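Local coordinates for Lmo0812 protein (Listeria monocytogenes serovar 1/2a, PDB 4YF1) that is probably an HD-domain pyrophosphohydrolase, perhaps removing the 3'-diphosphate from guanosine-3',5'-bis(diphosphate), at residues Ala46-Glu51 with Asn110-Ala115; Leu93-Arg98 with Gln150-Gln155; Asp120-Leu125 with Phe174-Arg179. All coordinates share one frame; numbering follows the deposited sequence. Where two conformers were deposited one is given.

Interaction 1: Ala46-Glu51 with Asn110-Ala115; sequences AGFREE and NLEEKA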
loop_
_atom_site.group_PDB
_atom_site.type_symbol
_atom_site.label_atom_id
_atom_site.label_comp_id
_atom_site.label_asym_id
_atom_site.label_seq_id
_atom_site.Cartn_x
_atom_site.Cartn_y
_atom_site.Cartn_z
ATOM N N ALA A 46 -7.642 7.465 10.881
ATOM C CA ALA A 46 -8.979 7.241 11.423
ATOM C C ALA A 46 -8.969 5.993 12.326
ATOM O O ALA A 46 -9.984 5.637 12.835
ATOM C CB ALA A 46 -10.003 7.053 10.322
ATOM N N GLY A 47 -7.843 5.318 12.437
ATOM C CA GLY A 47 -7.749 4.124 13.350
ATOM C C GLY A 47 -7.971 2.778 12.666
ATOM O O GLY A 47 -7.958 1.737 13.335
ATOM N N PHE A 48 -8.153 2.752 11.340
ATOM C CA PHE A 48 -8.432 1.468 10.675
ATOM C C PHE A 48 -7.226 0.543 10.634
ATOM O O PHE A 48 -6.080 0.995 10.560
ATOM C CB PHE A 48 -9.031 1.673 9.272
ATOM C CG PHE A 48 -10.420 2.214 9.315
ATOM C CD1 PHE A 48 -11.486 1.368 9.584
ATOM C CD2 PHE A 48 -10.679 3.578 9.095
ATOM C CE1 PHE A 48 -12.778 1.864 9.681
ATOM C CE2 PHE A 48 -11.965 4.072 9.189
ATOM C CZ PHE A 48 -13.011 3.223 9.483
ATOM N N ARG A 49 -7.497 -0.763 10.702
ATOM C CA ARG A 49 -6.439 -1.757 10.709
ATOM C C ARG A 49 -5.701 -1.786 9.393
ATOM O O ARG A 49 -6.187 -1.267 8.364
ATOM C CB ARG A 49 -6.994 -3.153 11.040
ATOM C CG ARG A 49 -7.930 -3.743 10.012
ATOM C CD ARG A 49 -8.730 -4.912 10.565
ATOM N NE ARG A 49 -9.777 -5.337 9.639
ATOM C CZ ARG A 49 -9.807 -6.466 8.932
ATOM N NH1 ARG A 49 -8.890 -7.442 9.078
ATOM N NH2 ARG A 49 -10.835 -6.671 8.124
ATOM N N GLU A 50 -4.547 -2.435 9.419
ATOM C CA GLU A 50 -3.645 -2.502 8.277
ATOM C C GLU A 50 -4.291 -3.064 7.001
ATOM O O GLU A 50 -4.082 -2.517 5.899
ATOM C CB GLU A 50 -2.383 -3.309 8.633
ATOM C CG GLU A 50 -1.187 -2.927 7.781
ATOM C CD GLU A 50 -0.732 -1.488 8.041
ATOM O OE1 GLU A 50 -0.498 -0.730 7.061
ATOM O OE2 GLU A 50 -0.656 -1.108 9.242
ATOM N N GLU A 51 -5.093 -4.125 7.139
ATOM C CA GLU A 51 -5.767 -4.692 5.969
ATOM C C GLU A 51 -6.626 -3.637 5.228
ATOM O O GLU A 51 -6.717 -3.649 3.998
ATOM C CB GLU A 51 -6.661 -5.863 6.338
ATOM C CG GLU A 51 -5.933 -7.127 6.822
ATOM C CD GLU A 51 -5.395 -7.064 8.231
ATOM O OE1 GLU A 51 -5.465 -6.006 8.916
ATOM O OE2 GLU A 51 -4.887 -8.130 8.682
ATOM N N ASN A 110 -20.296 -2.583 5.378
ATOM C CA ASN A 110 -19.923 -2.468 6.794
ATOM C C ASN A 110 -19.051 -1.229 6.988
ATOM O O ASN A 110 -18.780 -0.481 5.995
ATOM C CB ASN A 110 -19.252 -3.767 7.333
ATOM C CG ASN A 110 -17.882 -4.058 6.700
ATOM O OD1 ASN A 110 -17.165 -3.157 6.244
ATOM N ND2 ASN A 110 -17.484 -5.328 6.747
ATOM N N LEU A 111 -18.628 -0.943 8.216
ATOM C CA LEU A 111 -17.849 0.300 8.468
ATOM C C LEU A 111 -16.582 0.417 7.618
ATOM O O LEU A 111 -16.323 1.505 7.014
ATOM C CB LEU A 111 -17.513 0.500 9.951
ATOM C CG LEU A 111 -16.662 1.742 10.322
ATOM C CD1 LEU A 111 -17.321 3.023 9.879
ATOM C CD2 LEU A 111 -16.371 1.784 11.835
ATOM N N GLU A 112 -15.834 -0.682 7.505
ATOM C CA GLU A 112 -14.598 -0.698 6.690
ATOM C C GLU A 112 -14.894 -0.406 5.216
ATOM O O GLU A 112 -14.219 0.447 4.572
ATOM C CB GLU A 112 -13.873 -2.024 6.812
ATOM C CG GLU A 112 -13.399 -2.259 8.246
ATOM C CD GLU A 112 -12.663 -3.554 8.433
ATOM O OE1 GLU A 112 -12.785 -4.464 7.576
ATOM O OE2 GLU A 112 -11.967 -3.684 9.470
ATOM N N GLU A 113 -15.909 -1.086 4.685
ATOM C CA GLU A 113 -16.304 -0.894 3.268
ATOM C C GLU A 113 -16.736 0.521 3.006
ATOM O O GLU A 113 -16.399 1.070 1.952
ATOM C CB GLU A 113 -17.399 -1.899 2.896
ATOM C CG GLU A 113 -16.894 -3.340 3.041
ATOM C CD GLU A 113 -17.974 -4.402 2.986
ATOM O OE1 GLU A 113 -19.094 -4.185 3.520
ATOM O OE2 GLU A 113 -17.661 -5.490 2.444
ATOM N N LYS A 114 -17.498 1.106 3.925
ATOM C CA LYS A 114 -17.924 2.524 3.798
ATOM C C LYS A 114 -16.718 3.447 3.841
ATOM O O LYS A 114 -16.575 4.352 3.033
ATOM C CB LYS A 114 -18.871 2.900 4.935
ATOM C CG LYS A 114 -20.217 2.201 4.866
ATOM C CD LYS A 114 -20.991 2.406 6.139
ATOM C CE LYS A 114 -22.456 1.969 6.032
ATOM N NZ LYS A 114 -23.298 3.136 5.636
ATOM N N ALA A 115 -15.789 3.152 4.736
ATOM C CA ALA A 115 -14.623 4.023 4.895
ATOM C C ALA A 115 -13.738 4.048 3.647
ATOM O O ALA A 115 -13.176 5.093 3.308
ATOM C CB ALA A 115 -13.810 3.615 6.122
HETATM O O HOH W 1 -10.258 -1.413 11.424
#

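Interaction 2: Leu93-Arg98 with Gln150-Gln155; sequences LSWEER and QKWYNQ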
loop_
_atom_site.group_PDB
_atom_site.type_symbol
_atom_site.label_atom_id
_atom_site.label_comp_id
_atom_site.label_asym_id
_atom_site.label_seq_id
_atom_site.Cartn_x
_atom_site.Cartn_y
_atom_site.Cartn_z
ATOM N N LEU A 93 -19.575 -1.281 -17.379
ATOM C CA LEU A 93 -20.869 -0.624 -17.155
ATOM C C LEU A 93 -20.762 0.881 -17.358
ATOM O O LEU A 93 -19.684 1.451 -17.227
ATOM C CB LEU A 93 -21.343 -0.904 -15.743
ATOM C CG LEU A 93 -21.449 -2.392 -15.384
ATOM C CD1 LEU A 93 -21.838 -2.609 -13.925
ATOM C CD2 LEU A 93 -22.414 -3.108 -16.314
ATOM N N SER A 94 -21.889 1.519 -17.660
ATOM C CA SER A 94 -21.901 2.978 -17.877
ATOM C C SER A 94 -21.541 3.712 -16.563
ATOM O O SER A 94 -21.642 3.132 -15.454
ATOM C CB SER A 94 -23.275 3.440 -18.351
ATOM O OG SER A 94 -24.223 3.405 -17.292
ATOM N N TRP A 95 -21.122 4.962 -16.685
ATOM C CA TRP A 95 -20.750 5.788 -15.537
ATOM C C TRP A 95 -21.902 5.883 -14.562
ATOM O O TRP A 95 -21.738 5.598 -13.361
ATOM C CB TRP A 95 -20.326 7.191 -15.998
ATOM C CG TRP A 95 -19.667 8.118 -14.930
ATOM C CD1 TRP A 95 -18.317 8.330 -14.734
ATOM C CD2 TRP A 95 -20.338 8.983 -14.019
ATOM N NE1 TRP A 95 -18.124 9.296 -13.785
ATOM C CE2 TRP A 95 -19.347 9.691 -13.304
ATOM C CE3 TRP A 95 -21.684 9.214 -13.715
ATOM C CZ2 TRP A 95 -19.669 10.618 -12.298
ATOM C CZ3 TRP A 95 -22.006 10.158 -12.725
ATOM C CH2 TRP A 95 -21.016 10.851 -12.046
ATOM N N GLU A 96 -23.092 6.194 -15.063
ATOM C CA GLU A 96 -24.273 6.283 -14.175
ATOM C C GLU A 96 -24.542 4.956 -13.392
ATOM O O GLU A 96 -24.906 4.987 -12.209
ATOM C CB GLU A 96 -25.489 6.661 -14.975
ATOM C CG GLU A 96 -25.507 8.119 -15.392
ATOM C CD GLU A 96 -26.573 8.377 -16.436
ATOM O OE1 GLU A 96 -26.432 7.842 -17.553
ATOM O OE2 GLU A 96 -27.550 9.078 -16.129
ATOM N N GLU A 97 -24.339 3.826 -14.054
ATOM C CA GLU A 97 -24.599 2.542 -13.417
ATOM C C GLU A 97 -23.505 2.249 -12.380
ATOM O O GLU A 97 -23.807 1.802 -11.278
ATOM C CB GLU A 97 -24.784 1.414 -14.455
ATOM C CG GLU A 97 -26.101 1.561 -15.232
ATOM C CD GLU A 97 -26.380 0.453 -16.248
ATOM O OE1 GLU A 97 -25.690 -0.597 -16.277
ATOM O OE2 GLU A 97 -27.322 0.644 -17.057
ATOM N N ARG A 98 -22.246 2.498 -12.737
ATOM C CA ARG A 98 -21.115 2.265 -11.801
ATOM C C ARG A 98 -21.290 3.106 -10.552
ATOM O O ARG A 98 -21.093 2.672 -9.425
ATOM C CB ARG A 98 -19.788 2.610 -12.482
ATOM C CG ARG A 98 -19.392 1.641 -13.585
ATOM C CD ARG A 98 -18.043 1.933 -14.218
ATOM N NE ARG A 98 -18.096 2.944 -15.298
ATOM C CZ ARG A 98 -17.454 4.113 -15.336
ATOM N NH1 ARG A 98 -17.598 4.896 -16.413
ATOM N NH2 ARG A 98 -16.645 4.522 -14.364
ATOM N N GLN A 150 -22.048 14.900 -11.375
ATOM C CA GLN A 150 -21.084 14.937 -10.271
ATOM C C GLN A 150 -21.733 15.347 -8.964
ATOM O O GLN A 150 -21.391 14.807 -7.898
ATOM C CB GLN A 150 -19.865 15.794 -10.594
ATOM C CG GLN A 150 -18.949 15.136 -11.611
ATOM C CD GLN A 150 -18.162 13.962 -11.061
ATOM O OE1 GLN A 150 -18.372 13.534 -9.933
ATOM N NE2 GLN A 150 -17.294 13.398 -11.878
ATOM N N LYS A 151 -22.684 16.266 -9.031
ATOM C CA LYS A 151 -23.437 16.642 -7.843
ATOM C C LYS A 151 -24.284 15.498 -7.317
ATOM O O LYS A 151 -24.244 15.185 -6.094
ATOM C CB LYS A 151 -24.323 17.807 -8.147
ATOM C CG LYS A 151 -25.214 18.285 -7.014
ATOM C CD LYS A 151 -25.717 19.680 -7.402
ATOM C CE LYS A 151 -26.691 20.275 -6.412
ATOM N NZ LYS A 151 -28.070 19.750 -6.605
ATOM N N TRP A 152 -25.001 14.839 -8.241
ATOM C CA TRP A 152 -25.854 13.714 -7.883
ATOM C C TRP A 152 -25.026 12.633 -7.191
ATOM O O TRP A 152 -25.453 12.066 -6.199
ATOM C CB TRP A 152 -26.561 13.136 -9.115
ATOM C CG TRP A 152 -27.069 11.726 -8.938
ATOM C CD1 TRP A 152 -28.223 11.323 -8.323
ATOM C CD2 TRP A 152 -26.408 10.532 -9.374
ATOM N NE1 TRP A 152 -28.317 9.946 -8.366
ATOM C CE2 TRP A 152 -27.214 9.446 -9.003
ATOM C CE3 TRP A 152 -25.211 10.284 -10.051
ATOM C CZ2 TRP A 152 -26.861 8.132 -9.280
ATOM C CZ3 TRP A 152 -24.860 8.969 -10.343
ATOM C CH2 TRP A 152 -25.685 7.913 -9.960
ATOM N N TYR A 153 -23.851 12.361 -7.741
ATOM C CA TYR A 153 -22.963 11.301 -7.227
ATOM C C TYR A 153 -22.424 11.575 -5.817
ATOM O O TYR A 153 -22.602 10.757 -4.893
ATOM C CB TYR A 153 -21.821 11.089 -8.233
ATOM C CG TYR A 153 -20.770 10.102 -7.810
ATOM C CD1 TYR A 153 -21.127 8.910 -7.200
ATOM C CD2 TYR A 153 -19.410 10.309 -8.101
ATOM C CE1 TYR A 153 -20.173 7.991 -6.824
ATOM C CE2 TYR A 153 -18.443 9.365 -7.734
ATOM C CZ TYR A 153 -18.838 8.220 -7.096
ATOM O OH TYR A 153 -17.920 7.225 -6.748
ATOM N N ASN A 154 -21.802 12.738 -5.651
ATOM C CA ASN A 154 -21.205 13.131 -4.377
ATOM C C ASN A 154 -22.251 13.342 -3.287
ATOM O O ASN A 154 -22.064 12.891 -2.120
ATOM C CB ASN A 154 -20.286 14.332 -4.595
ATOM C CG ASN A 154 -19.030 13.951 -5.356
ATOM O OD1 ASN A 154 -18.885 14.178 -6.589
ATOM N ND2 ASN A 154 -18.142 13.314 -4.667
ATOM N N GLN A 155 -23.396 13.921 -3.659
ATOM C CA GLN A 155 -24.496 14.058 -2.694
ATOM C C GLN A 155 -25.005 12.670 -2.312
ATOM O O GLN A 155 -25.326 12.420 -1.111
ATOM C CB GLN A 155 -25.614 14.958 -3.234
ATOM C CG GLN A 155 -25.191 16.388 -3.150
ATOM C CD GLN A 155 -26.276 17.353 -3.582
ATOM O OE1 GLN A 155 -27.290 16.978 -4.186
ATOM N NE2 GLN A 155 -26.089 18.574 -3.229
#

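Interaction 3: Asp120-Leu125 with Phe174-Arg179; sequences DKLDNL and FDEYAR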
loop_
_atom_site.group_PDB
_atom_site.type_symbol
_atom_site.label_atom_id
_atom_site.label_comp_id
_atom_site.label_asym_id
_atom_site.label_seq_id
_atom_site.Cartn_x
_atom_site.Cartn_y
_atom_site.Cartn_z
ATOM N N ASP A 120 -11.604 7.494 -0.449
ATOM C CA ASP A 120 -11.288 7.647 -1.864
ATOM C C ASP A 120 -11.932 8.943 -2.406
ATOM O O ASP A 120 -11.274 9.730 -3.081
ATOM C CB ASP A 120 -11.829 6.449 -2.636
ATOM C CG ASP A 120 -11.661 6.600 -4.164
ATOM O OD1 ASP A 120 -10.520 6.776 -4.624
ATOM O OD2 ASP A 120 -12.663 6.498 -4.884
ATOM N N LYS A 121 -13.200 9.162 -2.087
ATOM C CA LYS A 121 -13.909 10.399 -2.568
ATOM C C LYS A 121 -13.398 11.661 -1.943
ATOM O O LYS A 121 -13.405 12.711 -2.559
ATOM C CB LYS A 121 -15.409 10.320 -2.320
ATOM C CG LYS A 121 -16.143 9.678 -3.452
ATOM C CD LYS A 121 -15.728 8.264 -3.656
ATOM C CE LYS A 121 -15.710 7.951 -5.127
ATOM N NZ LYS A 121 -15.623 6.466 -5.263
ATOM N N LEU A 122 -13.025 11.563 -0.678
ATOM C CA LEU A 122 -12.478 12.713 0.035
ATOM C C LEU A 122 -11.195 13.218 -0.595
ATOM O O LEU A 122 -11.067 14.417 -0.841
ATOM C CB LEU A 122 -12.256 12.372 1.534
ATOM C CG LEU A 122 -11.608 13.448 2.414
ATOM C CD1 LEU A 122 -12.290 14.798 2.357
ATOM C CD2 LEU A 122 -11.501 12.988 3.878
ATOM N N ASP A 123 -10.242 12.333 -0.877
ATOM C CA ASP A 123 -9.013 12.799 -1.494
ATOM C C ASP A 123 -9.313 13.406 -2.887
ATOM O O ASP A 123 -8.696 14.404 -3.251
ATOM C CB ASP A 123 -7.974 11.705 -1.632
ATOM C CG ASP A 123 -6.658 12.235 -2.179
ATOM O OD1 ASP A 123 -5.998 13.080 -1.512
ATOM O OD2 ASP A 123 -6.268 11.798 -3.268
ATOM N N ASN A 124 -10.220 12.779 -3.646
ATOM C CA ASN A 124 -10.622 13.305 -4.984
ATOM C C ASN A 124 -11.194 14.721 -4.880
ATOM O O ASN A 124 -10.755 15.608 -5.601
ATOM C CB ASN A 124 -11.668 12.394 -5.653
ATOM C CG ASN A 124 -11.103 11.061 -6.125
ATOM O OD1 ASN A 124 -9.883 10.846 -6.159
ATOM N ND2 ASN A 124 -12.005 10.148 -6.517
ATOM N N LEU A 125 -12.189 14.931 -4.013
ATOM C CA LEU A 125 -12.782 16.277 -3.839
ATOM C C LEU A 125 -11.812 17.308 -3.269
ATOM O O LEU A 125 -11.908 18.512 -3.591
ATOM C CB LEU A 125 -14.070 16.292 -3.034
ATOM C CG LEU A 125 -15.312 15.690 -3.639
ATOM C CD1 LEU A 125 -16.481 16.210 -2.833
ATOM C CD2 LEU A 125 -15.471 16.069 -5.112
ATOM N N PHE A 174 -15.465 11.601 7.732
ATOM C CA PHE A 174 -16.777 11.607 7.015
ATOM C C PHE A 174 -17.324 13.049 6.982
ATOM O O PHE A 174 -17.863 13.482 5.964
ATOM C CB PHE A 174 -17.792 10.670 7.687
ATOM C CG PHE A 174 -17.684 9.222 7.279
ATOM C CD1 PHE A 174 -16.478 8.637 6.963
ATOM C CD2 PHE A 174 -18.825 8.412 7.302
ATOM C CE1 PHE A 174 -16.412 7.306 6.619
ATOM C CE2 PHE A 174 -18.764 7.080 6.930
ATOM C CZ PHE A 174 -17.562 6.529 6.594
ATOM N N ASP A 175 -17.141 13.771 8.095
ATOM C CA ASP A 175 -17.559 15.173 8.232
ATOM C C ASP A 175 -16.778 16.084 7.267
ATOM O O ASP A 175 -17.344 17.030 6.718
ATOM C CB ASP A 175 -17.378 15.662 9.687
ATOM C CG ASP A 175 -18.242 14.887 10.695
ATOM O OD1 ASP A 175 -19.348 14.449 10.313
ATOM O OD2 ASP A 175 -17.819 14.722 11.868
ATOM N N GLU A 176 -15.496 15.785 7.048
ATOM C CA GLU A 176 -14.656 16.563 6.117
ATOM C C GLU A 176 -15.202 16.387 4.700
ATOM O O GLU A 176 -15.274 17.338 3.928
ATOM C CB GLU A 176 -13.188 16.144 6.063
ATOM C CG GLU A 176 -12.405 16.341 7.323
ATOM C CD GLU A 176 -11.010 15.756 7.215
ATOM O OE1 GLU A 176 -10.292 16.101 6.235
ATOM O OE2 GLU A 176 -10.644 14.977 8.134
ATOM N N TYR A 177 -15.547 15.157 4.357
ATOM C CA TYR A 177 -16.142 14.920 3.031
ATOM C C TYR A 177 -17.475 15.654 2.891
ATOM O O TYR A 177 -17.717 16.279 1.837
ATOM C CB TYR A 177 -16.321 13.448 2.748
ATOM C CG TYR A 177 -16.988 13.156 1.434
ATOM C CD1 TYR A 177 -16.318 13.358 0.247
ATOM C CD2 TYR A 177 -18.284 12.676 1.380
ATOM C CE1 TYR A 177 -16.920 13.070 -0.964
ATOM C CE2 TYR A 177 -18.902 12.384 0.163
ATOM C CZ TYR A 177 -18.204 12.589 -0.996
ATOM O OH TYR A 177 -18.779 12.303 -2.195
ATOM N N ALA A 178 -18.334 15.574 3.904
ATOM C CA ALA A 178 -19.627 16.288 3.863
ATOM C C ALA A 178 -19.443 17.801 3.612
ATOM O O ALA A 178 -20.156 18.368 2.767
ATOM C CB ALA A 178 -20.429 16.058 5.119
ATOM N N ARG A 179 -18.501 18.436 4.333
ATOM C CA ARG A 179 -18.221 19.862 4.163
ATOM C C ARG A 179 -17.752 20.179 2.742
ATOM O O ARG A 179 -18.170 21.178 2.166
ATOM C CB ARG A 179 -17.209 20.390 5.195
ATOM C CG ARG A 179 -17.720 20.431 6.629
ATOM C CD ARG A 179 -16.782 21.216 7.558
ATOM N NE ARG A 179 -15.379 20.782 7.494
ATOM C CZ ARG A 179 -14.824 19.814 8.230
ATOM N NH1 ARG A 179 -15.533 19.115 9.114
ATOM N NH2 ARG A 179 -13.541 19.525 8.065
#

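Interaction 1: Ala46-Glu51 with Asn110-Ala115
Phe48 and Glu112 face each other with their CA atoms 7.7 Å apart, where the short connection into helix 50-64 passes the first turn of helix 111-132. Gly47 ends helix 35-45 in a Schellman motif; its positive phi (96°) suits glycine, and Phe48 follows directly, its CB directed at the opposite helix. The far end of the ring does the touching: Phe48 CZ lies 3.5 Å from Ala115 CB, and the small methyl lets the aromatic group come this near. Leu111 meets the ring at its edge, with CG 3.9 Å from Phe48 CE1. Phe173 of helix 172-184 and Leu43 of helix 35-45 also pack on Phe48 and Ala115, so the contact closes one flank of the all-helical HD domain. Beside this apolar patch, Arg49 holds the carboxylate of Glu112 side-on, in nearly coplanar fashion (planes 21° apart). Arg49 NE donates to Glu112 OE2 over 2.7 Å, and Arg49 NH2 to Glu112 OE1 over 3.0 Å, both almost straight. The arginine chain, extended from CG to NE, spans the gap to the glutamate. Arg49 NH1 also pairs with Glu79 on helix 78-87 and, at longer range, with Glu51. On the other segment a capping box fixes the helix start: Glu113 N donates to Asn110 OD1 (2.9 Å), while Glu113 OE1 accepts from Asn110 N (2.7 Å).

Interaction 2: Leu93-Arg98 with Gln150-Gln155
Trp95 and Glu96, in the first turn of helix 95-108, lie against the middle of helix 147-160, the nearest CA atoms being those of Glu96 and Tyr153 at 8.7 Å. Trp95 carries most of the contact. Its CG stands anti to the backbone N (chi1 -170°), and the six-membered part of the indole reaches the other helix. Three neighbouring atoms of that ring each find a different partner. Trp95 CZ2 lies 3.7 Å from Gln150 NE2, with the amide plane steeply inclined to the ring (79°). Trp95 CH2 approaches the methylene CB of Tyr153 at 3.9 Å, and the Trp95 six-membered ring and the Tyr153 ring are set obliquely, with centroids 5.7 Å apart. Trp95 CZ3 meets Trp152 CZ3 at 3.9 Å, at the edge of the Trp152 ring; the two indoles slide past each other in opposite directions. Trp152 also brings CH2 to within 3.8 Å of the backbone O of Glu96. Before the helix, Ser94 is the N-cap, its OG accepting from Glu97 N at 3.3 Å, a role that suits a short hydroxyl side chain. Lys99 forms a cation-pi interaction with Trp95. Since no hydrogen bond or salt bridge crosses between the two segments, their attraction rests on van der Waals contact among large flat groups.

Interaction 3: Asp120-Leu125 with Phe174-Arg179
Tyr177 of helix 172-184 lies against Leu122 of helix 111-132 at the closest point, their CA atoms 5.2 Å apart. The axes of the two short segments pass 9.5 Å from each other, at 42° between their N-to-C directions. From CB outward, the tyrosine lies beside Lys121, pointing the same way. Its CB lies 4.3 Å from Leu122 CD1, a methyl that also rests near the backbone N of Tyr177. CG stands anti to the backbone N (chi1 177°), which starts the ring off toward helix 111-132. Tyr177 CD1 then comes up to the backbone of Leu122, 3.9 Å from its N. One atom further, Tyr177 CE1 fits between two side chains: Lys121 CB is 3.4 Å away, and Leu125 CD1 is 3.7 Å away. Tyr177 CZ keeps touch with the same lysine methylene, at 3.8 Å from Lys121 CB. At the tip, OH lies near CB and CG of Lys121 and reaches helix 147-160, where the side-chain amide of Asn154 is its probable hydrogen-bond partner. Tyrosine suits this buried place, with a ring for the apolar flank and a hydroxyl for the polar end. Leu122 meets Glu176 with its methyls, CD1 lying 4.0 Å from Glu176 CB, at the exposed margin. Lys121 turns its chain away after CB, bending at chi2 and chi3, and NZ forms a salt bridge with Asp120 OD2. Asp120 is further hydrogen-bonded to His35 and His87, and His35 in turn to Asp123. Together with His59 and Asp60, His35 and Asp120 match the H...HD...D pattern of HD-domain phosphohydrolases. No metal is bound to them here. Tyr177 thus packs against the helix that carries Asp120 of this probable active site.

Overall arrangement
Interactions 1 and 3 both use helix 111-132, its first turn and its middle, and follow in series along the chain; their centres are 15 Å apart, and Phe174 packs on Lys114 and Ala115 to join them. Interaction 2 lies on the other side of the chain's centre from interaction 1, about 23 Å between centres. Its centre is about 16 Å from that of interaction 3, with which its segments alternate in sequence, and a probable hydrogen bond between Asn154 and Tyr177 connects the two. Helices 147-160 and 172-184 are thus folded back, bringing the C-terminal part of the chain against helix 95-108 and helix 111-132, the latter carrying Asp120 of the putative HD-domain site.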